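PDB 4BPZ: endo-1,3-beta-glucanase, family GH16 from Zobellia galactanivorans, which probably hydrolyses internal beta-1,3-linkages of glucans such as algal laminarin, binding the sugar chain in an open cleft and a calcium ion elsewhere. Local coordinates for residues L47-N56 / Y73-S84; C140-Q148 / Y189-V200. The protein carries 1 engineered substitution. All coordinates share one frame; numbering follows the deposited sequence.

Following the chain from the N terminus, contact 1 comes first: 47-56 is joined by 73-84 after only 16 intervening residues, mostly in strands 57-60 and 63-75, which closes a short loop at one margin of the sandwich. Contact 2 opens later, when 140-148 meets 189-200 and closes a longer loop of 40 residues containing strands 155-163 and 170-178. The two loops lie in series, neither nesting nor crossing, and the centres of the two contacts are about 29 Å apart on opposite sides of the chain's centre. Strand 82-93 pairs with 222-230, which pairs with 110-118, the neighbour of 142-144, so a run of hydrogen-bonded strands connects the two regions. Contact 1 extends strand pairing, whereas contact 2 packs side chains between layers.

Contact 1: residues L47-N56 / Y73-S84; sequences LQHYTNRSEN and YTFEGSTKDYTS
The ring of Y73 takes the methyl CG2 of T51 over one face, 3.8 Å from the ring centroid, while the R53 guanidinium slides past it with the planes 50° apart; R53 also pairs with E71. F75 then lays its CB over one face of the H49 imidazole. From F75 to S78 the chain makes a type I' turn, giving a tight beta hairpin against which H49 is fixed. S78 O, already bonded to F75 N, receives H49 NE2 at 2.8 Å from the opposite face of its carbonyl plane. K80 covers the other side of the imidazole, CG 3.6 Å from the ring centroid; a bend at chi2 (-68°) turns the rest of its chain away, and NZ bonds S41. Water bridges D81 N and L47 O. Past the corner at D81 the chain runs parallel to 48-50, a parallel pairing in a largely antiparallel jelly roll. Y82 sets CD1 3.8 Å from CB of L47, and its O accepts H49 N at 2.9 Å. T83 OG1 bonds both E71 and N56, the latter through ND2 at 2.9 Å. S84 N donates to H49 O, S84 O accepts T51 N, and CB of S84 lies 3.7 Å from CE1 of Y50.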
loop_
_atom_site.group_PDB
_atom_site.type_symbol
_atom_site.label_atom_id
_atom_site.label_comp_id
_atom_site.label_asym_id
_atom_site.label_seq_id
_atom_site.Cartn_x
_atom_site.Cartn_y
_atom_site.Cartn_z
ATOM N N LEU A 47 1.112 -15.103 -3.924
ATOM C CA LEU A 47 2.122 -16.117 -4.191
ATOM C C LEU A 47 3.496 -15.748 -3.783
ATOM O O LEU A 47 4.409 -16.522 -3.951
ATOM C CB LEU A 47 2.084 -16.460 -5.706
ATOM C CG LEU A 47 0.730 -17.100 -6.131
ATOM C CD1 LEU A 47 0.772 -17.457 -7.608
ATOM C CD2 LEU A 47 0.463 -18.384 -5.360
ATOM N N GLN A 48 3.724 -14.555 -3.220
ATOM C CA GLN A 48 5.053 -14.048 -2.888
ATOM C C GLN A 48 5.433 -14.278 -1.434
ATOM O O GLN A 48 4.558 -14.325 -0.530
ATOM C CB GLN A 48 5.265 -12.562 -3.212
ATOM C CG GLN A 48 4.618 -11.574 -2.212
ATOM C CD GLN A 48 3.135 -11.637 -2.142
ATOM O OE1 GLN A 48 2.539 -11.429 -1.035
ATOM N NE2 GLN A 48 2.470 -11.880 -3.199
ATOM N N HIS A 49 6.738 -14.268 -1.165
ATOM C CA HIS A 49 7.296 -13.824 0.111
ATOM C C HIS A 49 7.761 -12.393 -0.009
ATOM O O HIS A 49 8.170 -11.937 -1.061
ATOM C CB HIS A 49 8.484 -14.677 0.538
ATOM C CG HIS A 49 8.104 -15.902 1.324
ATOM N ND1 HIS A 49 7.312 -15.857 2.388
ATOM C CD2 HIS A 49 8.482 -17.228 1.159
ATOM C CE1 HIS A 49 7.159 -17.108 2.859
ATOM N NE2 HIS A 49 7.892 -17.923 2.116
ATOM N N TYR A 50 7.693 -11.710 1.123
ATOM C CA TYR A 50 8.252 -10.362 1.251
ATOM C C TYR A 50 9.581 -10.417 1.994
ATOM O O TYR A 50 9.723 -11.169 2.933
ATOM C CB TYR A 50 7.252 -9.442 1.961
ATOM C CG TYR A 50 6.047 -9.098 1.116
ATOM C CD1 TYR A 50 6.196 -8.476 -0.127
ATOM C CD2 TYR A 50 4.747 -9.321 1.576
ATOM C CE1 TYR A 50 5.105 -8.101 -0.884
ATOM C CE2 TYR A 50 3.646 -8.955 0.829
ATOM C CZ TYR A 50 3.827 -8.331 -0.398
ATOM O OH TYR A 50 2.744 -7.928 -1.153
ATOM N N THR A 51 10.569 -9.656 1.507
ATOM C CA THR A 51 11.935 -9.710 2.094
ATOM C C THR A 51 12.390 -8.293 2.267
ATOM O O THR A 51 11.868 -7.333 1.693
ATOM C CB THR A 51 12.940 -10.536 1.265
ATOM O OG1 THR A 51 13.653 -9.696 0.345
ATOM C CG2 THR A 51 12.321 -11.738 0.627
ATOM N N ASN A 52 13.497 -8.158 3.052
ATOM C CA ASN A 52 14.109 -6.842 3.208
ATOM C C ASN A 52 15.404 -6.705 2.439
ATOM O O ASN A 52 16.208 -5.827 2.717
ATOM C CB ASN A 52 14.299 -6.431 4.684
ATOM C CG ASN A 52 15.432 -7.134 5.366
ATOM O OD1 ASN A 52 15.886 -6.662 6.498
ATOM N ND2 ASN A 52 15.955 -8.117 4.832
ATOM N N ARG A 53 15.609 -7.561 1.426
ATOM C CA ARG A 53 16.825 -7.580 0.666
ATOM C C ARG A 53 16.868 -6.558 -0.402
ATOM O O ARG A 53 15.827 -6.093 -0.918
ATOM C CB ARG A 53 17.035 -8.970 0.030
ATOM C CG ARG A 53 16.964 -10.149 0.973
ATOM C CD ARG A 53 17.036 -11.406 0.168
ATOM N NE ARG A 53 15.870 -11.446 -0.716
ATOM C CZ ARG A 53 15.776 -12.140 -1.850
ATOM N NH1 ARG A 53 16.700 -12.999 -2.228
ATOM N NH2 ARG A 53 14.728 -11.960 -2.652
ATOM N N SER A 54 18.067 -6.215 -0.850
ATOM C CA SER A 54 18.206 -5.335 -2.039
ATOM C C SER A 54 17.658 -5.901 -3.309
ATOM O O SER A 54 17.309 -5.122 -4.198
ATOM C CB SER A 54 19.644 -4.909 -2.349
ATOM O OG SER A 54 20.072 -4.011 -1.364
ATOM N N GLU A 55 17.436 -7.224 -3.368
ATOM C CA GLU A 55 16.712 -7.759 -4.530
ATOM C C GLU A 55 15.371 -7.070 -4.665
ATOM O O GLU A 55 14.905 -6.846 -5.811
ATOM C CB GLU A 55 16.433 -9.236 -4.303
ATOM C CG GLU A 55 17.528 -10.187 -4.766
ATOM C CD GLU A 55 18.698 -10.319 -3.824
ATOM O OE1 GLU A 55 18.766 -9.656 -2.780
ATOM O OE2 GLU A 55 19.606 -11.153 -4.159
ATOM N N ASN A 56 14.666 -6.826 -3.559
ATOM C CA ASN A 56 13.289 -6.388 -3.636
ATOM C C ASN A 56 12.986 -4.984 -3.331
ATOM O O ASN A 56 11.868 -4.541 -3.577
ATOM C CB ASN A 56 12.403 -7.343 -2.773
ATOM C CG ASN A 56 12.582 -8.799 -3.101
ATOM O OD1 ASN A 56 13.052 -9.593 -2.278
ATOM N ND2 ASN A 56 12.231 -9.204 -4.344
ATOM N N TYR A 73 12.104 -18.895 -2.852
ATOM C CA TYR A 73 12.577 -18.343 -1.613
ATOM C C TYR A 73 11.880 -18.968 -0.494
ATOM O O TYR A 73 10.657 -19.184 -0.537
ATOM C CB TYR A 73 12.302 -16.816 -1.605
ATOM C CG TYR A 73 12.855 -16.049 -0.405
ATOM C CD1 TYR A 73 14.145 -15.575 -0.448
ATOM C CD2 TYR A 73 12.160 -15.867 0.758
ATOM C CE1 TYR A 73 14.759 -14.923 0.634
ATOM C CE2 TYR A 73 12.714 -15.244 1.852
ATOM C CZ TYR A 73 14.006 -14.769 1.782
ATOM O OH TYR A 73 14.531 -14.139 2.905
ATOM N N THR A 74 12.616 -19.348 0.582
ATOM C CA THR A 74 12.002 -20.093 1.747
ATOM C C THR A 74 12.172 -19.196 2.980
ATOM O O THR A 74 13.277 -18.732 3.257
ATOM C CB THR A 74 12.675 -21.439 1.925
ATOM O OG1 THR A 74 12.524 -22.151 0.693
ATOM C CG2 THR A 74 12.096 -22.223 3.135
ATOM N N PHE A 75 11.108 -19.049 3.751
ATOM C CA PHE A 75 11.157 -18.365 5.053
ATOM C C PHE A 75 10.501 -19.372 6.017
ATOM O O PHE A 75 9.311 -19.706 5.915
ATOM C CB PHE A 75 10.369 -17.070 5.029
ATOM C CG PHE A 75 10.381 -16.390 6.376
ATOM C CD1 PHE A 75 11.473 -15.541 6.703
ATOM C CD2 PHE A 75 9.398 -16.558 7.313
ATOM C CE1 PHE A 75 11.526 -14.902 7.924
ATOM C CE2 PHE A 75 9.453 -15.921 8.600
ATOM C CZ PHE A 75 10.515 -15.074 8.876
ATOM N N GLU A 76 11.278 -19.804 6.997
ATOM C CA GLU A 76 10.759 -20.644 8.098
ATOM C C GLU A 76 9.980 -21.861 7.564
ATOM O O GLU A 76 8.844 -22.132 8.016
ATOM C CB GLU A 76 9.880 -19.910 9.096
ATOM C CG GLU A 76 10.623 -18.990 10.053
ATOM C CD GLU A 76 11.769 -19.751 10.707
ATOM O OE1 GLU A 76 11.520 -20.451 11.718
ATOM O OE2 GLU A 76 12.904 -19.678 10.146
ATOM N N GLY A 77 10.545 -22.553 6.570
ATOM C CA GLY A 77 9.916 -23.806 6.080
ATOM C C GLY A 77 8.912 -23.566 4.979
ATOM O O GLY A 77 8.420 -24.547 4.447
ATOM N N SER A 78 8.584 -22.306 4.637
ATOM C CA SER A 78 7.535 -22.015 3.638
ATOM C C SER A 78 8.233 -21.566 2.376
ATOM O O SER A 78 8.898 -20.534 2.419
ATOM C CB SER A 78 6.613 -20.993 4.167
ATOM O OG SER A 78 5.739 -20.548 3.069
ATOM N N THR A 79 8.107 -22.281 1.251
ATOM C CA THR A 79 8.749 -21.857 -0.014
ATOM C C THR A 79 7.714 -21.215 -0.894
ATOM O O THR A 79 6.570 -21.768 -1.010
ATOM C CB THR A 79 9.354 -23.067 -0.695
ATOM O OG1 THR A 79 10.331 -23.659 0.213
ATOM C CG2 THR A 79 10.065 -22.686 -1.973
ATOM N N LYS A 80 8.089 -20.109 -1.500
ATOM C CA LYS A 80 7.249 -19.460 -2.483
ATOM C C LYS A 80 8.088 -19.274 -3.739
ATOM O O LYS A 80 9.323 -19.391 -3.735
ATOM C CB LYS A 80 6.763 -18.077 -1.979
ATOM C CG LYS A 80 5.907 -18.126 -0.747
ATOM C CD LYS A 80 4.538 -18.789 -1.033
ATOM C CE LYS A 80 3.716 -18.911 0.258
ATOM N NZ LYS A 80 2.567 -19.776 0.115
ATOM N N ASP A 81 7.379 -18.967 -4.823
ATOM C CA ASP A 81 8.010 -18.869 -6.158
ATOM C C ASP A 81 8.307 -17.428 -6.571
ATOM O O ASP A 81 8.864 -17.212 -7.652
ATOM C CB ASP A 81 7.045 -19.454 -7.204
ATOM C CG ASP A 81 6.872 -20.937 -7.056
ATOM O OD1 ASP A 81 7.759 -21.587 -6.441
ATOM O OD2 ASP A 81 5.846 -21.450 -7.560
ATOM N N TYR A 82 7.950 -16.424 -5.747
ATOM C CA TYR A 82 8.172 -15.030 -6.027
ATOM C C TYR A 82 8.640 -14.353 -4.768
ATOM O O TYR A 82 8.202 -14.727 -3.666
ATOM C CB TYR A 82 6.905 -14.296 -6.540
ATOM C CG TYR A 82 6.318 -14.972 -7.763
ATOM C CD1 TYR A 82 5.389 -16.029 -7.598
ATOM C CD2 TYR A 82 6.728 -14.653 -9.033
ATOM C CE1 TYR A 82 4.918 -16.747 -8.713
ATOM C CE2 TYR A 82 6.253 -15.334 -10.186
ATOM C CZ TYR A 82 5.349 -16.356 -9.992
ATOM O OH TYR A 82 4.920 -17.036 -11.100
ATOM N N THR A 83 9.396 -13.293 -4.929
ATOM C CA THR A 83 9.765 -12.389 -3.798
ATOM C C THR A 83 9.415 -10.980 -4.159
ATOM O O THR A 83 9.356 -10.586 -5.357
ATOM C CB THR A 83 11.314 -12.507 -3.513
ATOM O OG1 THR A 83 12.002 -12.091 -4.671
ATOM C CG2 THR A 83 11.703 -13.863 -3.069
ATOM N N SER A 84 9.166 -10.155 -3.144
ATOM C CA SER A 84 8.840 -8.754 -3.312
ATOM C C SER A 84 9.165 -8.046 -1.980
ATOM O O SER A 84 9.826 -8.634 -1.120
ATOM C CB SER A 84 7.386 -8.624 -3.742
ATOM O OG SER A 84 7.071 -7.312 -4.066
HETATM O O HOH W 1 4.509 -19.156 -4.782
#

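Contact 2: residues C140-Q148 / Y189-V200; sequences CGSIDILEQ and YSLEWNASAMKV. Engineered in segment 140-148: S142 (natural residue Glu). With GLC (alpha-D-glucopyranose), chain C.
L146 lies over one face of the Y189 ring, its CG 4.0 Å from the ring centroid and its CD2 only 3.4 Å from CE1 of Y189. With CG trans to the backbone N (chi1 174°), the leucine branch is carried onto the ring, near its rim. Next to it I145 sends CD1 across L191, meeting CB at 3.8 Å, while CG2 rests on the backbone between Y189 and S190. V200 CG1 comes to 3.3 Å from I145 O, and this is the tight part of the interface. Toward I143 the packing is looser: its CG2 is 4.3 Å from CG2 of V200, although CD1 still touches CD2 of L191. No hydrogen bond joins the segments, and D144 O is buried without a partner in the model. The other side of 140-148 faces the sugar cleft. There E147, extended beyond CG, offers OE1 to the glucose O6 at 2.8 Å and to W111 NE1. With an alanine here, that hydroxyl and W111 NE1 would probably both be left without their shared acceptor. D144 has two conformers, which makes its bond to O1 less certain. S142 is engineered in place of Glu; the natural residue completes the EXDXXE signature of GH16, whose classic beta bulge at I145 and L146, opposite I114, belongs to the cleft-lining sheet of the beta-jelly-roll sandwich.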
loop_
_atom_site.group_PDB
_atom_site.type_symbol
_atom_site.label_atom_id
_atom_site.label_comp_id
_atom_site.label_asym_id
_atom_site.label_seq_id
_atom_site.Cartn_x
_atom_site.Cartn_y
_atom_site.Cartn_z
ATOM N N CYS A 140 -9.800 -2.532 12.189
ATOM C CA CYS A 140 -8.838 -1.433 12.271
ATOM C C CYS A 140 -9.045 -0.425 11.144
ATOM O O CYS A 140 -8.538 0.697 11.239
ATOM C CB CYS A 140 -7.431 -1.980 12.154
ATOM S SG CYS A 140 -7.097 -3.041 10.698
ATOM N N GLY A 141 -9.764 -0.792 10.091
ATOM C CA GLY A 141 -9.940 0.046 8.940
ATOM C C GLY A 141 -8.771 -0.025 7.966
ATOM O O GLY A 141 -7.596 -0.251 8.350
ATOM N N SER A 142 -9.095 0.262 6.721
ATOM C CA SER A 142 -8.083 0.446 5.728
ATOM C C SER A 142 -8.573 1.282 4.585
ATOM O O SER A 142 -9.775 1.277 4.256
ATOM C CB SER A 142 -7.966 -0.912 5.221
ATOM O OG SER A 142 -6.987 -0.959 4.188
ATOM N N ILE A 143 -7.657 2.076 4.035
ATOM C CA ILE A 143 -7.890 2.893 2.875
ATOM C C ILE A 143 -6.955 2.488 1.751
ATOM O O ILE A 143 -5.721 2.474 1.927
ATOM C CB ILE A 143 -7.625 4.326 3.172
ATOM C CG1 ILE A 143 -8.445 4.801 4.388
ATOM C CG2 ILE A 143 -7.905 5.269 1.953
ATOM C CD1 ILE A 143 -8.111 6.166 4.906
ATOM N N ASP A 144 -7.512 2.152 0.588
ATOM C CA ASP A 144 -6.652 1.942 -0.594
ATOM C C ASP A 144 -6.527 3.312 -1.185
ATOM O O ASP A 144 -7.566 4.007 -1.377
ATOM C CB ASP A 144 -7.222 0.753 -1.505
ATOM C CG ASP A 144 -7.161 -0.560 -0.666
ATOM O OD1 ASP A 144 -5.877 -1.170 -0.734
ATOM O OD2 ASP A 144 -8.070 -1.276 -0.523
ATOM N N ILE A 145 -5.320 3.809 -1.385
ATOM C CA ILE A 145 -5.059 4.994 -2.209
ATOM C C ILE A 145 -4.844 4.582 -3.657
ATOM O O ILE A 145 -5.298 5.265 -4.567
ATOM C CB ILE A 145 -3.875 5.752 -1.630
ATOM C CG1 ILE A 145 -4.149 6.097 -0.156
ATOM C CG2 ILE A 145 -3.607 6.981 -2.496
ATOM C CD1 ILE A 145 -2.982 6.802 0.517
ATOM N N LEU A 146 -4.183 3.461 -3.891
ATOM C CA LEU A 146 -4.005 2.940 -5.242
ATOM C C LEU A 146 -3.886 1.460 -5.145
ATOM O O LEU A 146 -3.126 0.909 -4.321
ATOM C CB LEU A 146 -2.665 3.507 -5.795
ATOM C CG LEU A 146 -2.151 3.009 -7.166
ATOM C CD1 LEU A 146 -1.386 1.737 -7.095
ATOM C CD2 LEU A 146 -3.288 3.071 -8.244
ATOM N N GLU A 147 -4.648 0.692 -5.979
ATOM C CA GLU A 147 -4.300 -0.647 -6.359
ATOM C C GLU A 147 -4.433 -0.768 -7.867
ATOM O O GLU A 147 -5.239 -0.065 -8.488
ATOM C CB GLU A 147 -5.206 -1.679 -5.731
ATOM C CG GLU A 147 -5.241 -1.692 -4.217
ATOM C CD GLU A 147 -6.213 -2.742 -3.677
ATOM O OE1 GLU A 147 -5.924 -3.948 -3.650
ATOM O OE2 GLU A 147 -7.414 -2.373 -3.331
ATOM N N GLN A 148 -3.642 -1.665 -8.471
ATOM C CA GLN A 148 -3.975 -2.140 -9.808
ATOM C C GLN A 148 -4.031 -3.614 -9.783
ATOM O O GLN A 148 -3.207 -4.261 -9.102
ATOM C CB GLN A 148 -2.965 -1.675 -10.872
ATOM C CG GLN A 148 -3.061 -0.275 -11.369
ATOM C CD GLN A 148 -2.446 -0.151 -12.728
ATOM O OE1 GLN A 148 -1.253 -0.503 -12.966
ATOM N NE2 GLN A 148 -3.175 0.450 -13.608
ATOM N N TYR A 189 -0.872 9.787 -6.805
ATOM C CA TYR A 189 -1.959 9.075 -6.149
ATOM C C TYR A 189 -2.119 9.713 -4.791
ATOM O O TYR A 189 -1.116 9.846 -4.054
ATOM C CB TYR A 189 -1.531 7.631 -5.999
ATOM C CG TYR A 189 -1.234 6.970 -7.369
ATOM C CD1 TYR A 189 -2.273 6.469 -8.169
ATOM C CD2 TYR A 189 0.069 6.998 -7.877
ATOM C CE1 TYR A 189 -1.995 5.935 -9.414
ATOM C CE2 TYR A 189 0.301 6.495 -9.192
ATOM C CZ TYR A 189 -0.707 5.976 -9.931
ATOM O OH TYR A 189 -0.525 5.442 -11.186
ATOM N N SER A 190 -3.301 10.202 -4.446
ATOM C CA SER A 190 -3.427 10.947 -3.185
ATOM C C SER A 190 -4.693 10.611 -2.440
ATOM O O SER A 190 -5.703 10.168 -2.975
ATOM C CB SER A 190 -3.284 12.455 -3.420
ATOM O OG SER A 190 -4.341 12.974 -4.138
ATOM N N LEU A 191 -4.615 10.936 -1.144
ATOM C CA LEU A 191 -5.715 10.829 -0.200
ATOM C C LEU A 191 -5.883 12.131 0.505
ATOM O O LEU A 191 -4.854 12.677 0.986
ATOM C CB LEU A 191 -5.397 9.712 0.829
ATOM C CG LEU A 191 -6.277 9.651 2.084
ATOM C CD1 LEU A 191 -7.736 9.284 1.744
ATOM C CD2 LEU A 191 -5.676 8.687 3.093
ATOM N N GLU A 192 -7.093 12.644 0.663
ATOM C CA GLU A 192 -7.370 13.758 1.596
ATOM C C GLU A 192 -8.368 13.183 2.609
ATOM O O GLU A 192 -9.481 12.799 2.267
ATOM C CB GLU A 192 -8.013 14.911 0.825
ATOM C CG GLU A 192 -7.052 15.529 -0.131
ATOM C CD GLU A 192 -7.630 16.470 -1.119
ATOM O OE1 GLU A 192 -8.794 16.938 -0.914
ATOM O OE2 GLU A 192 -6.949 16.759 -2.124
ATOM N N TRP A 193 -7.958 13.196 3.857
ATOM C CA TRP A 193 -8.664 12.555 4.918
ATOM C C TRP A 193 -8.882 13.538 6.054
ATOM O O TRP A 193 -7.924 14.095 6.599
ATOM C CB TRP A 193 -7.814 11.383 5.397
ATOM C CG TRP A 193 -8.242 10.636 6.618
ATOM C CD1 TRP A 193 -9.528 10.488 7.177
ATOM C CD2 TRP A 193 -7.373 9.852 7.436
ATOM N NE1 TRP A 193 -9.458 9.725 8.278
ATOM C CE2 TRP A 193 -8.180 9.302 8.489
ATOM C CE3 TRP A 193 -5.972 9.565 7.424
ATOM C CZ2 TRP A 193 -7.608 8.527 9.490
ATOM C CZ3 TRP A 193 -5.439 8.784 8.423
ATOM C CH2 TRP A 193 -6.259 8.285 9.471
ATOM N N ASN A 194 -10.149 13.729 6.450
ATOM C CA ASN A 194 -10.436 14.549 7.656
ATOM C C ASN A 194 -11.633 13.983 8.326
ATOM O O ASN A 194 -12.104 12.860 7.998
ATOM C CB ASN A 194 -10.513 16.041 7.306
ATOM C CG ASN A 194 -11.614 16.339 6.317
ATOM O OD1 ASN A 194 -12.608 15.583 6.205
ATOM N ND2 ASN A 194 -11.487 17.486 5.601
ATOM N N ALA A 195 -12.097 14.647 9.380
ATOM C CA ALA A 195 -13.244 14.127 10.155
ATOM C C ALA A 195 -14.513 14.035 9.298
ATOM O O ALA A 195 -15.467 13.357 9.646
ATOM C CB ALA A 195 -13.512 14.966 11.390
ATOM N N SER A 196 -14.580 14.815 8.206
ATOM C CA SER A 196 -15.759 14.872 7.305
ATOM C C SER A 196 -15.769 13.756 6.240
ATOM O O SER A 196 -16.817 13.205 5.974
ATOM C CB SER A 196 -15.785 16.270 6.645
ATOM O OG SER A 196 -15.958 17.260 7.662
ATOM N N ALA A 197 -14.597 13.495 5.647
ATOM C CA ALA A 197 -14.608 12.614 4.451
ATOM C C ALA A 197 -13.232 12.122 4.188
ATOM O O ALA A 197 -12.196 12.693 4.616
ATOM C CB ALA A 197 -15.103 13.384 3.211
ATOM N N MET A 198 -13.185 11.046 3.391
ATOM C CA MET A 198 -11.936 10.555 2.768
ATOM C C MET A 198 -12.094 10.589 1.274
ATOM O O MET A 198 -13.058 10.012 0.748
ATOM C CB MET A 198 -11.670 9.175 3.227
ATOM C CG MET A 198 -11.320 9.158 4.699
ATOM S SD MET A 198 -11.683 7.667 5.522
ATOM C CE MET A 198 -13.484 7.470 5.496
ATOM N N LYS A 199 -11.168 11.250 0.609
ATOM C CA LYS A 199 -11.223 11.440 -0.831
ATOM C C LYS A 199 -9.943 10.862 -1.428
ATOM O O LYS A 199 -8.853 11.217 -0.966
ATOM C CB LYS A 199 -11.278 12.907 -1.192
ATOM C CG LYS A 199 -12.488 13.656 -0.629
ATOM C CD LYS A 199 -12.388 15.145 -0.938
ATOM C CE LYS A 199 -13.449 15.981 -0.287
ATOM N NZ LYS A 199 -13.372 17.373 -0.736
ATOM N N VAL A 200 -10.065 9.982 -2.422
ATOM C CA VAL A 200 -8.889 9.407 -3.116
ATOM C C VAL A 200 -8.903 9.920 -4.512
ATOM O O VAL A 200 -9.918 9.874 -5.227
ATOM C CB VAL A 200 -8.911 7.878 -3.074
ATOM C CG1 VAL A 200 -7.780 7.311 -3.891
ATOM C CG2 VAL A 200 -8.909 7.415 -1.636
HETATM C C1 GLC C . -6.806 -3.957 0.192
HETATM C C2 GLC C . -7.134 -5.414 0.662
HETATM C C3 GLC C . -5.843 -5.989 1.263
HETATM C C4 GLC C . -4.740 -5.915 0.300
HETATM C C5 GLC C . -4.504 -4.437 0.105
HETATM C C6 GLC C . -3.379 -4.116 -0.853
HETATM O O1 GLC C . -6.752 -3.029 1.254
HETATM O O2 GLC C . -8.188 -5.317 1.587
HETATM O O3 GLC C . -6.090 -7.405 1.653
HETATM O O4 GLC C . -3.576 -6.579 0.828
HETATM O O5 GLC C . -5.699 -3.873 -0.479
HETATM O O6 GLC C . -3.614 -4.650 -2.151
#